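Local coordinates for protein ricin B lectin (Clostridium thermocellum, PDB 3VSF) that is an exo-beta-1,3-galactanase that probably trims galactan chains with its family 43 hydrolase domain and carries a galactose-binding, ricin-type lectin module, at residues 59-63 and 306-310; 207-213 and 224-230. All blocks are in the same frame, centred on the assembly; numbering follows the deposited sequence.

Interaction 1 of 2, residues 59-63 and 306-310; sequences HGGGM and MGDRW
The six-membered ring of Trp310 meets the chain at His59 and Gly60. Trp310 CZ3 lies 3.7 Å from His59 CB, and Trp310 CH2 is 3.6 Å from Gly60 N. This is where the first and last blades of the five-bladed beta-propeller, the fold of family 43 hydrolases, come together. One face of the indole carries Asp308 CB, displaced toward the rim. The Trp256 ring also meets the indole, with the planes at about 45°, Trp310 NE1 bonds to Gln288, and the His59 imidazole meets the ring of Tyr323. The two strands belong to different blades. They run at about 162° to each other with axes 8.1 Å apart, so side chains bridge them. The Asp308 carboxylate reaches across to Gly60. Asp308 OD2 lies 3.0 Å and Asp308 OD1 3.3 Å from Gly60 N, both weak hydrogen bonds. The chain turns a corner at Gly60, whose phi is positive. Gly60 O bonds to Lys121 NZ. Farther along, the Met306 chain, extended beyond CG, brings its CE to Met63. The two methionines cross at about a right angle, with Met306 CE against CB, SD and CE of Met63.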
ATOM      1  N   HIS A  59     -12.868  -5.944  -6.194  1.00 70.73           N
ATOM      2  CA  HIS A  59     -12.724  -5.421  -4.843  1.00 70.90           C
ATOM      3  C   HIS A  59     -12.232  -6.485  -3.867  1.00 72.38           C
ATOM      4  O   HIS A  59     -12.531  -7.670  -4.024  1.00 73.93           O
ATOM      5  CB  HIS A  59     -14.050  -4.831  -4.369  1.00 70.53           C
ATOM      6  CG  HIS A  59     -14.668  -3.881  -5.347  1.00 76.89           C
ATOM      7  ND1 HIS A  59     -13.938  -3.245  -6.328  1.00 75.99           N
ATOM      8  CD2 HIS A  59     -15.947  -3.466  -5.504  1.00 80.53           C
ATOM      9  CE1 HIS A  59     -14.738  -2.475  -7.042  1.00 77.57           C
ATOM     10  NE2 HIS A  59     -15.964  -2.591  -6.562  1.00 80.27           N
ATOM     11  N   GLY A  60     -11.476  -6.054  -2.861  1.00 72.49           N
ATOM     12  CA  GLY A  60     -10.894  -6.965  -1.891  1.00 66.84           C
ATOM     13  C   GLY A  60     -10.090  -8.054  -2.571  1.00 66.85           C
ATOM     14  O   GLY A  60      -9.918  -9.145  -2.031  1.00 68.39           O
ATOM     15  N   GLY A  61      -9.587  -7.747  -3.762  1.00 65.91           N
ATOM     16  CA  GLY A  61      -8.934  -8.741  -4.590  1.00 69.73           C
ATOM     17  C   GLY A  61      -7.515  -9.100  -4.197  1.00 70.67           C
ATOM     18  O   GLY A  61      -7.032  -8.727  -3.128  1.00 69.21           O
ATOM     19  N   GLY A  62      -6.854  -9.843  -5.078  1.00 71.07           N
ATOM     20  CA  GLY A  62      -5.474 -10.248  -4.887  1.00 68.32           C
ATOM     21  C   GLY A  62      -4.827 -10.472  -6.239  1.00 70.83           C
ATOM     22  O   GLY A  62      -5.444 -10.213  -7.272  1.00 72.42           O
ATOM     23  N   MET A  63      -3.590 -10.958  -6.243  1.00 69.88           N
ATOM     24  CA  MET A  63      -2.874 -11.161  -7.498  1.00 72.63           C
ATOM     25  C   MET A  63      -1.902 -12.335  -7.451  1.00 74.42           C
ATOM     26  O   MET A  63      -1.332 -12.648  -6.406  1.00 73.00           O
ATOM     27  CB  MET A  63      -2.139  -9.882  -7.904  1.00 74.14           C
ATOM     28  CG  MET A  63      -1.389  -9.983  -9.221  1.00 75.88           C
ATOM     29  SD  MET A  63      -0.836  -8.375  -9.814  1.00 76.49           S
ATOM     30  CE  MET A  63      -2.405  -7.525  -9.966  1.00 75.58           C
ATOM     31  N   MET A 306      -1.600  -3.322  -2.686  1.00 64.01           N
ATOM     32  CA  MET A 306      -2.950  -3.137  -3.202  1.00 62.91           C
ATOM     33  C   MET A 306      -3.905  -2.793  -2.073  1.00 62.90           C
ATOM     34  O   MET A 306      -3.841  -3.380  -0.993  1.00 65.47           O
ATOM     35  CB  MET A 306      -3.433  -4.398  -3.911  1.00 67.67           C
ATOM     36  CG  MET A 306      -2.534  -4.851  -5.034  1.00 70.29           C
ATOM     37  SD  MET A 306      -3.135  -6.359  -5.808  1.00 74.02           S
ATOM     38  CE  MET A 306      -1.755  -6.717  -6.882  1.00 77.58           C
ATOM     39  N   GLY A 307      -4.794  -1.843  -2.328  1.00 60.83           N
ATOM     40  CA  GLY A 307      -5.764  -1.433  -1.334  1.00 62.91           C
ATOM     41  C   GLY A 307      -7.123  -1.156  -1.940  1.00 62.39           C
ATOM     42  O   GLY A 307      -7.281  -1.144  -3.161  1.00 62.41           O
ATOM     43  N   ASP A 308      -8.108  -0.937  -1.079  1.00 59.59           N
ATOM     44  CA  ASP A 308      -9.453  -0.612  -1.529  1.00 63.39           C
ATOM     45  C   ASP A 308      -9.958   0.660  -0.863  1.00 62.40           C
ATOM     46  O   ASP A 308      -9.959   0.773   0.364  1.00 63.37           O
ATOM     47  CB  ASP A 308     -10.418  -1.767  -1.247  1.00 66.74           C
ATOM     48  CG  ASP A 308     -10.256  -2.918  -2.223  1.00 66.14           C
ATOM     49  OD1 ASP A 308     -10.815  -2.832  -3.337  1.00 64.97           O
ATOM     50  OD2 ASP A 308      -9.577  -3.906  -1.876  1.00 64.46           O
ATOM     51  N   ARG A 309     -10.374   1.621  -1.678  1.00 61.55           N
ATOM     52  CA  ARG A 309     -11.035   2.810  -1.165  1.00 66.65           C
ATOM     53  C   ARG A 309     -12.537   2.565  -1.179  1.00 66.57           C
ATOM     54  O   ARG A 309     -13.240   2.986  -2.098  1.00 65.42           O
ATOM     55  CB  ARG A 309     -10.674   4.040  -2.000  1.00 69.20           C
ATOM     56  CG  ARG A 309     -11.308   5.331  -1.508  1.00 64.71           C
ATOM     57  CD  ARG A 309     -10.642   6.543  -2.134  1.00 68.41           C
ATOM     58  NE  ARG A 309      -9.241   6.650  -1.738  1.00 70.17           N
ATOM     59  CZ  ARG A 309      -8.423   7.620  -2.134  1.00 67.79           C
ATOM     60  NH1 ARG A 309      -8.865   8.574  -2.943  1.00 67.91           N
ATOM     61  NH2 ARG A 309      -7.163   7.635  -1.722  1.00 67.84           N
ATOM     62  N   TRP A 310     -13.016   1.865  -0.156  1.00 64.58           N
ATOM     63  CA  TRP A 310     -14.414   1.460  -0.084  1.00 67.16           C
ATOM     64  C   TRP A 310     -15.369   2.645  -0.187  1.00 70.24           C
ATOM     65  O   TRP A 310     -15.298   3.586   0.603  1.00 72.40           O
ATOM     66  CB  TRP A 310     -14.678   0.677   1.204  1.00 68.83           C
ATOM     67  CG  TRP A 310     -13.849  -0.566   1.323  1.00 68.77           C
ATOM     68  CD1 TRP A 310     -12.815  -0.782   2.187  1.00 66.47           C
ATOM     69  CD2 TRP A 310     -13.979  -1.761   0.544  1.00 69.69           C
ATOM     70  NE1 TRP A 310     -12.296  -2.041   1.997  1.00 66.44           N
ATOM     71  CE2 TRP A 310     -12.993  -2.661   0.994  1.00 70.43           C
ATOM     72  CE3 TRP A 310     -14.835  -2.158  -0.488  1.00 67.77           C
ATOM     73  CZ2 TRP A 310     -12.839  -3.935   0.447  1.00 68.88           C
ATOM     74  CZ3 TRP A 310     -14.680  -3.422  -1.029  1.00 67.00           C
ATOM     75  CH2 TRP A 310     -13.691  -4.295  -0.560  1.00 66.32           C
TER

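Interaction 2 of 2, residues 207-213 and 224-230; sequences MDLHLYE and LKAKLFV
Leu211 has more surface buried here than any other residue of the two segments, and its backbone binds Ala226 and Lys225. Leu211 N donates to Ala226 O at 3.0 Å. Leu211 O takes two weak bonds, from Lys225 N at 2.8 Å and Ala226 N at 3.3 Å. Lys225 and Ala226 thus both face Leu211, a classic beta bulge that shifts the register by one residue. The Lys225 side chain runs alongside that of Leu211 in the same direction, with Leu211 CG 4.0 Å from Lys225 CB. Lys225 leaves the backbone with CG anti to its N, then kinks at chi2 (56°). This brings CD near Glu213 OE1, while NZ stays beyond salt-bridge distance of that oxygen. The hairpin supplies the third and fourth strands of one propeller blade, 221-228 being the outermost. Toward its other end, Leu209 makes a hydrogen-bonded pair with Leu228. Leu228 N donates to Leu209 O at 2.8 Å, and Leu209 N returns a longer bond to Leu228 O. Leu209 CD1 reaches Phe229 CD2 at 4.1 Å. Leu209, Leu228 and Phe229 all touch Leu248 of strand 246-251, in the next blade. The opposite face of the hairpin carries His210, Tyr212, Leu224 and Lys227. The aliphatic chain of Lys227 runs beside the His210 ring. His210 ND1 donates in its ring plane to Tyr212 OH, linking two residues of the same strand. Leu224 CD2 sits 3.5 Å from Tyr212 CE1.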
ATOM      1  N   MET A 207     -10.898 -10.713  16.750  1.00 70.55           N
ATOM      2  CA  MET A 207      -9.991 -10.246  17.792  1.00 71.89           C
ATOM      3  C   MET A 207      -8.620 -10.901  17.674  1.00 73.28           C
ATOM      4  O   MET A 207      -7.608 -10.321  18.069  1.00 74.15           O
ATOM      5  CB  MET A 207     -10.580 -10.512  19.178  1.00 72.83           C
ATOM      6  CG  MET A 207     -11.887  -9.786  19.452  1.00 74.73           C
ATOM      7  SD  MET A 207     -11.701  -7.992  19.481  1.00 87.32           S
ATOM      8  CE  MET A 207     -10.463  -7.799  20.763  1.00 80.40           C
ATOM      9  N   ASP A 208      -8.591 -12.114  17.131  1.00 72.57           N
ATOM     10  CA  ASP A 208      -7.342 -12.850  16.980  1.00 69.73           C
ATOM     11  C   ASP A 208      -7.100 -13.231  15.525  1.00 69.55           C
ATOM     12  O   ASP A 208      -8.042 -13.439  14.762  1.00 70.39           O
ATOM     13  CB  ASP A 208      -7.353 -14.108  17.853  1.00 71.51           C
ATOM     14  CG  ASP A 208      -7.657 -13.808  19.309  1.00 74.59           C
ATOM     15  OD1 ASP A 208      -7.416 -12.664  19.745  1.00 77.30           O
ATOM     16  OD2 ASP A 208      -8.137 -14.719  20.017  1.00 70.41           O
ATOM     17  N   LEU A 209      -5.830 -13.311  15.143  1.00 70.13           N
ATOM     18  CA  LEU A 209      -5.460 -13.776  13.813  1.00 69.02           C
ATOM     19  C   LEU A 209      -4.991 -15.222  13.877  1.00 73.58           C
ATOM     20  O   LEU A 209      -4.128 -15.570  14.683  1.00 74.39           O
ATOM     21  CB  LEU A 209      -4.361 -12.898  13.213  1.00 69.57           C
ATOM     22  CG  LEU A 209      -4.792 -11.563  12.602  1.00 70.66           C
ATOM     23  CD1 LEU A 209      -3.578 -10.774  12.135  1.00 67.97           C
ATOM     24  CD2 LEU A 209      -5.759 -11.793  11.453  1.00 65.86           C
ATOM     25  N   HIS A 210      -5.568 -16.065  13.029  1.00 71.34           N
ATOM     26  CA  HIS A 210      -5.179 -17.467  12.971  1.00 71.15           C
ATOM     27  C   HIS A 210      -4.423 -17.784  11.686  1.00 72.84           C
ATOM     28  O   HIS A 210      -4.913 -17.531  10.585  1.00 72.46           O
ATOM     29  CB  HIS A 210      -6.404 -18.376  13.104  1.00 71.40           C
ATOM     30  CG  HIS A 210      -6.878 -18.550  14.513  1.00 72.57           C
ATOM     31  ND1 HIS A 210      -7.956 -19.345  14.843  1.00 71.13           N
ATOM     32  CD2 HIS A 210      -6.419 -18.039  15.679  1.00 72.04           C
ATOM     33  CE1 HIS A 210      -8.141 -19.312  16.150  1.00 70.96           C
ATOM     34  NE2 HIS A 210      -7.222 -18.527  16.682  1.00 74.02           N
ATOM     35  N   LEU A 211      -3.220 -18.329  11.836  1.00 71.67           N
ATOM     36  CA  LEU A 211      -2.427 -18.762  10.695  1.00 72.41           C
ATOM     37  C   LEU A 211      -2.521 -20.276  10.550  1.00 72.73           C
ATOM     38  O   LEU A 211      -1.953 -21.019  11.350  1.00 72.28           O
ATOM     39  CB  LEU A 211      -0.967 -18.342  10.863  1.00 71.71           C
ATOM     40  CG  LEU A 211      -0.018 -18.729   9.724  1.00 72.62           C
ATOM     41  CD1 LEU A 211      -0.459 -18.089   8.417  1.00 71.16           C
ATOM     42  CD2 LEU A 211       1.412 -18.340  10.059  1.00 74.95           C
ATOM     43  N   TYR A 212      -3.245 -20.727   9.532  1.00 72.77           N
ATOM     44  CA  TYR A 212      -3.433 -22.154   9.300  1.00 73.49           C
ATOM     45  C   TYR A 212      -2.454 -22.681   8.260  1.00 74.14           C
ATOM     46  O   TYR A 212      -2.270 -22.075   7.204  1.00 73.47           O
ATOM     47  CB  TYR A 212      -4.866 -22.440   8.843  1.00 74.54           C
ATOM     48  CG  TYR A 212      -5.935 -21.925   9.779  1.00 72.54           C
ATOM     49  CD1 TYR A 212      -6.314 -22.651  10.899  1.00 70.19           C
ATOM     50  CD2 TYR A 212      -6.570 -20.714   9.536  1.00 72.99           C
ATOM     51  CE1 TYR A 212      -7.293 -22.182  11.756  1.00 70.70           C
ATOM     52  CE2 TYR A 212      -7.550 -20.239  10.385  1.00 74.63           C
ATOM     53  CZ  TYR A 212      -7.908 -20.976  11.494  1.00 71.51           C
ATOM     54  OH  TYR A 212      -8.882 -20.504  12.341  1.00 70.12           O
ATOM     55  N   GLU A 213      -1.828 -23.812   8.563  1.00 76.37           N
ATOM     56  CA  GLU A 213      -0.968 -24.489   7.602  1.00 75.69           C
ATOM     57  C   GLU A 213      -1.805 -25.443   6.762  1.00 76.99           C
ATOM     58  O   GLU A 213      -2.545 -26.267   7.298  1.00 75.71           O
ATOM     59  CB  GLU A 213       0.146 -25.255   8.315  1.00 79.15           C
ATOM     60  CG  GLU A 213       1.060 -26.031   7.379  1.00 80.77           C
ATOM     61  CD  GLU A 213       2.140 -26.797   8.115  1.00 82.97           C
ATOM     62  OE1 GLU A 213       2.252 -26.635   9.349  1.00 84.07           O
ATOM     63  OE2 GLU A 213       2.880 -27.563   7.461  1.00 82.80           O
ATOM     64  N   LEU A 224      -3.039 -25.751  12.882  1.00 79.37           N
ATOM     65  CA  LEU A 224      -3.054 -24.353  13.290  1.00 77.25           C
ATOM     66  C   LEU A 224      -1.627 -23.914  13.595  1.00 80.49           C
ATOM     67  O   LEU A 224      -1.112 -24.161  14.686  1.00 81.25           O
ATOM     68  CB  LEU A 224      -3.952 -24.165  14.517  1.00 77.29           C
ATOM     69  CG  LEU A 224      -4.246 -22.740  14.998  1.00 75.26           C
ATOM     70  CD1 LEU A 224      -3.137 -22.203  15.894  1.00 77.58           C
ATOM     71  CD2 LEU A 224      -4.501 -21.809  13.820  1.00 73.22           C
ATOM     72  N   LYS A 225      -0.990 -23.273  12.621  1.00 80.84           N
ATOM     73  CA  LYS A 225       0.416 -22.903  12.741  1.00 80.43           C
ATOM     74  C   LYS A 225       0.682 -22.007  13.947  1.00 79.50           C
ATOM     75  O   LYS A 225       1.592 -22.276  14.735  1.00 79.50           O
ATOM     76  CB  LYS A 225       0.911 -22.227  11.458  1.00 77.43           C
ATOM     77  CG  LYS A 225       2.418 -22.052  11.402  1.00 79.80           C
ATOM     78  CD  LYS A 225       3.129 -23.386  11.580  1.00 84.13           C
ATOM     79  CE  LYS A 225       4.640 -23.221  11.559  1.00 86.57           C
ATOM     80  NZ  LYS A 225       5.341 -24.516  11.786  1.00 88.03           N
ATOM     81  N   ALA A 226      -0.111 -20.950  14.095  1.00 77.78           N
ATOM     82  CA  ALA A 226       0.071 -20.023  15.209  1.00 77.99           C
ATOM     83  C   ALA A 226      -1.066 -19.014  15.345  1.00 74.23           C
ATOM     84  O   ALA A 226      -1.747 -18.688  14.371  1.00 72.58           O
ATOM     85  CB  ALA A 226       1.405 -19.298  15.081  1.00 75.51           C
ATOM     86  N   LYS A 227      -1.265 -18.530  16.567  1.00 72.87           N
ATOM     87  CA  LYS A 227      -2.187 -17.433  16.825  1.00 74.46           C
ATOM     88  C   LYS A 227      -1.388 -16.138  16.909  1.00 72.43           C
ATOM     89  O   LYS A 227      -0.436 -16.040  17.682  1.00 73.27           O
ATOM     90  CB  LYS A 227      -2.953 -17.664  18.129  1.00 75.10           C
ATOM     91  CG  LYS A 227      -3.843 -18.897  18.126  1.00 73.47           C
ATOM     92  CD  LYS A 227      -4.605 -19.026  19.436  1.00 75.92           C
ATOM     93  CE  LYS A 227      -5.539 -20.227  19.420  1.00 75.70           C
ATOM     94  NZ  LYS A 227      -6.312 -20.346  20.686  1.00 72.42           N
ATOM     95  N   LEU A 228      -1.776 -15.147  16.114  1.00 72.21           N
ATOM     96  CA  LEU A 228      -0.999 -13.917  16.004  1.00 73.37           C
ATOM     97  C   LEU A 228      -1.774 -12.678  16.441  1.00 73.88           C
ATOM     98  O   LEU A 228      -2.905 -12.455  16.008  1.00 72.53           O
ATOM     99  CB  LEU A 228      -0.503 -13.737  14.568  1.00 68.61           C
ATOM    100  CG  LEU A 228       0.272 -14.917  13.978  1.00 68.56           C
ATOM    101  CD1 LEU A 228       0.601 -14.664  12.515  1.00 70.02           C
ATOM    102  CD2 LEU A 228       1.535 -15.184  14.780  1.00 70.28           C
ATOM    103  N   PHE A 229      -1.151 -11.875  17.298  1.00 73.01           N
ATOM    104  CA  PHE A 229      -1.722 -10.600  17.721  1.00 75.80           C
ATOM    105  C   PHE A 229      -3.085 -10.779  18.383  1.00 75.53           C
ATOM    106  O   PHE A 229      -4.083 -10.220  17.930  1.00 74.82           O
ATOM    107  CB  PHE A 229      -1.831  -9.651  16.527  1.00 76.95           C
ATOM    108  CG  PHE A 229      -0.542  -9.473  15.778  1.00 75.82           C
ATOM    109  CD1 PHE A 229       0.670  -9.469  16.450  1.00 75.45           C
ATOM    110  CD2 PHE A 229      -0.540  -9.323  14.402  1.00 74.70           C
ATOM    111  CE1 PHE A 229       1.859  -9.310  15.764  1.00 74.74           C
ATOM    112  CE2 PHE A 229       0.646  -9.164  13.710  1.00 75.40           C
ATOM    113  CZ  PHE A 229       1.846  -9.157  14.392  1.00 78.45           C
ATOM    114  N   VAL A 230      -3.114 -11.558  19.459  1.00 75.74           N
ATOM    115  CA  VAL A 230      -4.358 -11.857  20.159  1.00 74.98           C
ATOM    116  C   VAL A 230      -4.928 -10.627  20.864  1.00 73.99           C
ATOM    117  O   VAL A 230      -4.197  -9.865  21.495  1.00 75.70           O
ATOM    118  CB  VAL A 230      -4.168 -12.998  21.180  1.00 75.76           C
ATOM    119  CG1 VAL A 230      -3.744 -14.275  20.473  1.00 72.32           C
ATOM    120  CG2 VAL A 230      -3.146 -12.606  22.236  1.00 77.09           C
TER

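From the N terminus, the chain first passes residues 59-63, at the start of the first propeller blade. It then builds the following blades in turn. In the third it meets interaction 2, where residues 224-230 fold back on 207-213 after only ten residues. This is a local hairpin within one blade. The chain continues through the fourth blade into the fifth. There residues 306-310 return to 59-63, and interaction 1 closes a loop of 242 residues. The short loop lies wholly within the long one, so the two do not cross. The centres of interaction 1 and interaction 2 are about 22 Å apart, and the two do not touch. Interaction 1 joins first blade to last, before the chain goes on to the lectin module.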